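Local structure of Poly(A) ribonuclease pop2 (Schizosaccharomyces pombe, 2P51) at residues A[167-170]-A[171-175]. The protein is the catalytic deadenylase subunit of the CCR4-NOT complex, a metal-dependent 3'-exoribonuclease that degrades poly(A) tails of mRNA to 5'-AMP. Numbering follows the deposited sequence.
Sequences FHSG and YDFAY. With MG (magnesium ion), chain B.
S169 and F173 join the loop after strand 163-166 to the first turn of helix 170-181, in the DEDD nuclease fold, where D172, a ligand of the catalytic magnesium, illustrates how a metal-binding residue at a helix start is tied to the preceding loop by backbone bonds and water. Backbone bonds start the turn: F173 N donates to S169 O over 2.8 Å, and A174 N reaches G170 O at 3.0 Å, the first i to i+4 bonds of the helix.

Among the side chains, S169 comes alongside the F173 ring, its OG 3.6 Å from CD2. A chi1 of 62° sets that hydroxyl near both F173 CD2 and the carboxylate of D205, where it hydrogen-bonds OD2.

The loop reaches D172 through water and the magnesium ion. OD2 of D172 binds the magnesium ion at 2.1 Å, a metal shared with D51, while OD1 hydrogen-bonds T52, which helps fix the carboxylate's rotation. Two magnesium-bound waters donate to F167 O, tying this loop carbonyl to the inner hydration shell. A third metal water donates to D172 OD1. A water that is not a ligand of the ion accepts from D172 N and donates to H168 O, its oxygen 2.7 Å from H168 O.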
ATOM      1  N   PHE A 167      -3.688   2.801  -4.718  1.00 11.52           N
ATOM      2  CA  PHE A 167      -4.960   2.582  -5.422  1.00 12.70           C
ATOM      3  C   PHE A 167      -6.027   2.334  -4.354  1.00 12.72           C
ATOM      4  O   PHE A 167      -5.911   1.330  -3.598  1.00 15.18           O
ATOM      5  CB  PHE A 167      -4.843   1.398  -6.393  1.00 13.22           C
ATOM      6  CG  PHE A 167      -6.137   1.139  -7.164  1.00 15.33           C
ATOM      7  CD1 PHE A 167      -6.326   1.732  -8.397  1.00 17.47           C
ATOM      8  CD2 PHE A 167      -7.128   0.283  -6.639  1.00 17.24           C
ATOM      9  CE1 PHE A 167      -7.489   1.542  -9.142  1.00 21.50           C
ATOM     10  CE2 PHE A 167      -8.316   0.133  -7.331  1.00 21.56           C
ATOM     11  CZ  PHE A 167      -8.481   0.756  -8.560  1.00 23.02           C
ATOM     12  N   HIS A 168      -7.058   3.171  -4.290  1.00 12.95           N
ATOM     13  CA  HIS A 168      -8.179   3.017  -3.343  1.00 14.07           C
ATOM     14  C   HIS A 168      -7.606   2.851  -1.942  1.00 13.88           C
ATOM     15  O   HIS A 168      -7.730   1.818  -1.255  1.00 15.78           O
ATOM     16  CB  HIS A 168      -9.051   1.833  -3.759  1.00 16.60           C
ATOM     17  CG  HIS A 168     -10.460   1.886  -3.255  1.00 18.00           C
ATOM     18  ND1 HIS A 168     -10.841   2.526  -2.092  1.00 21.56           N
ATOM     19  CD2 HIS A 168     -11.603   1.359  -3.779  1.00 16.30           C
ATOM     20  CE1 HIS A 168     -12.154   2.390  -1.931  1.00 22.02           C
ATOM     21  NE2 HIS A 168     -12.642   1.670  -2.953  1.00 16.77           N
ATOM     22  N   SER A 169      -6.909   3.899  -1.546  1.00 13.83           N
ATOM     23  CA  SER A 169      -5.815   3.817  -0.611  1.00 16.90           C
ATOM     24  C   SER A 169      -6.156   4.029   0.861  1.00 16.24           C
ATOM     25  O   SER A 169      -5.215   4.021   1.653  1.00 15.86           O
ATOM     26  CB  SER A 169      -4.742   4.902  -0.966  1.00 20.41           C
ATOM     27  OG  SER A 169      -5.419   6.165  -0.810  1.00 24.19           O
ATOM     28  N   GLY A 170      -7.415   4.247   1.277  1.00 15.30           N
ATOM     29  CA  GLY A 170      -7.693   4.612   2.678  1.00 15.03           C
ATOM     30  C   GLY A 170      -7.132   3.582   3.648  1.00 15.46           C
ATOM     31  O   GLY A 170      -6.419   3.923   4.604  1.00 16.01           O
ATOM     32  N   TYR A 171      -7.485   2.310   3.455  1.00 14.74           N
ATOM     33  CA  TYR A 171      -6.980   1.294   4.381  1.00 13.98           C
ATOM     34  C   TYR A 171      -5.476   1.130   4.262  1.00 13.50           C
ATOM     35  O   TYR A 171      -4.813   0.995   5.307  1.00 14.00           O
ATOM     36  CB  TYR A 171      -7.654  -0.092   4.158  1.00 14.09           C
ATOM     37  CG  TYR A 171      -9.028  -0.210   4.777  1.00 14.78           C
ATOM     38  CD1 TYR A 171     -10.146   0.437   4.217  1.00 16.47           C
ATOM     39  CD2 TYR A 171      -9.260  -1.003   5.913  1.00 15.11           C
ATOM     40  CE1 TYR A 171     -11.420   0.316   4.777  1.00 16.89           C
ATOM     41  CE2 TYR A 171     -10.541  -1.104   6.452  1.00 15.46           C
ATOM     42  CZ  TYR A 171     -11.621  -0.465   5.910  1.00 17.87           C
ATOM     43  OH  TYR A 171     -12.891  -0.571   6.457  1.00 19.85           O
ATOM     44  N   ASP A 172      -4.948   1.091   3.051  1.00 13.51           N
ATOM     45  CA  ASP A 172      -3.531   0.850   2.834  1.00 13.92           C
ATOM     46  C   ASP A 172      -2.685   1.917   3.531  1.00 13.61           C
ATOM     47  O   ASP A 172      -1.714   1.628   4.273  1.00 15.00           O
ATOM     48  CB  ASP A 172      -3.275   0.791   1.334  1.00 13.21           C
ATOM     49  CG  ASP A 172      -3.815  -0.406   0.616  1.00 13.09           C
ATOM     50  OD1 ASP A 172      -4.057  -1.418   1.337  1.00 13.71           O
ATOM     51  OD2 ASP A 172      -4.068  -0.403  -0.611  1.00 13.80           O
ATOM     52  N   PHE A 173      -3.066   3.197   3.324  1.00 14.22           N
ATOM     53  CA  PHE A 173      -2.318   4.280   3.985  1.00 14.63           C
ATOM     54  C   PHE A 173      -2.554   4.223   5.500  1.00 16.11           C
ATOM     55  O   PHE A 173      -1.624   4.505   6.285  1.00 16.33           O
ATOM     56  CB  PHE A 173      -2.736   5.665   3.491  1.00 17.79           C
ATOM     57  CG  PHE A 173      -1.921   6.252   2.367  1.00 15.95           C
ATOM     58  CD1 PHE A 173      -0.533   6.254   2.413  1.00 16.72           C
ATOM     59  CD2 PHE A 173      -2.534   6.791   1.262  1.00 14.85           C
ATOM     60  CE1 PHE A 173       0.294   6.775   1.402  1.00 15.23           C
ATOM     61  CE2 PHE A 173      -1.741   7.329   0.266  1.00 16.55           C
ATOM     62  CZ  PHE A 173      -0.359   7.328   0.299  1.00 17.77           C
ATOM     63  N   ALA A 174      -3.765   3.907   5.959  1.00 14.66           N
ATOM     64  CA  ALA A 174      -4.028   3.830   7.402  1.00 14.10           C
ATOM     65  C   ALA A 174      -3.121   2.777   8.027  1.00 14.41           C
ATOM     66  O   ALA A 174      -2.590   2.982   9.147  1.00 15.47           O
ATOM     67  CB  ALA A 174      -5.494   3.586   7.704  1.00 15.59           C
ATOM     68  N   TYR A 175      -2.912   1.637   7.348  1.00 14.39           N
ATOM     69  CA  TYR A 175      -2.049   0.597   7.954  1.00 13.98           C
ATOM     70  C   TYR A 175      -0.612   1.083   8.061  1.00 13.81           C
ATOM     71  O   TYR A 175       0.045   0.730   9.052  1.00 15.92           O
ATOM     72  CB  TYR A 175      -2.120  -0.695   7.132  1.00 14.13           C
ATOM     73  CG  TYR A 175      -3.227  -1.594   7.682  1.00 13.33           C
ATOM     74  CD1 TYR A 175      -4.417  -1.847   7.035  1.00 14.33           C
ATOM     75  CD2 TYR A 175      -2.998  -2.167   8.923  1.00 14.07           C
ATOM     76  CE1 TYR A 175      -5.412  -2.681   7.570  1.00 14.49           C
ATOM     77  CE2 TYR A 175      -3.962  -2.971   9.467  1.00 14.76           C
ATOM     78  CZ  TYR A 175      -5.157  -3.231   8.812  1.00 14.22           C
ATOM     79  OH  TYR A 175      -6.063  -4.048   9.429  1.00 16.20           O
TER
HETATM   80 MG    MG B2001      -4.850  -1.921  -1.872  1.00 14.74          MG
HETATM   81  O   HOH W   1      -2.746   1.495  -2.278  0.97 14.43           O
HETATM   82  O   HOH W   2      -4.411  -0.821  -3.558  0.91 13.04           O
HETATM   83  O   HOH W   3      -6.722  -0.921  -2.059  0.94 14.63           O
HETATM   84  O   HOH W   4      -6.984   0.686   1.049  0.99 15.00           O
HETATM   85  O   HOH W   5      -5.597  -2.894  -0.209  1.00 14.45           O
HETATM   86  O   HOH W   6      -5.513  -3.468  -2.962  0.98 18.10           O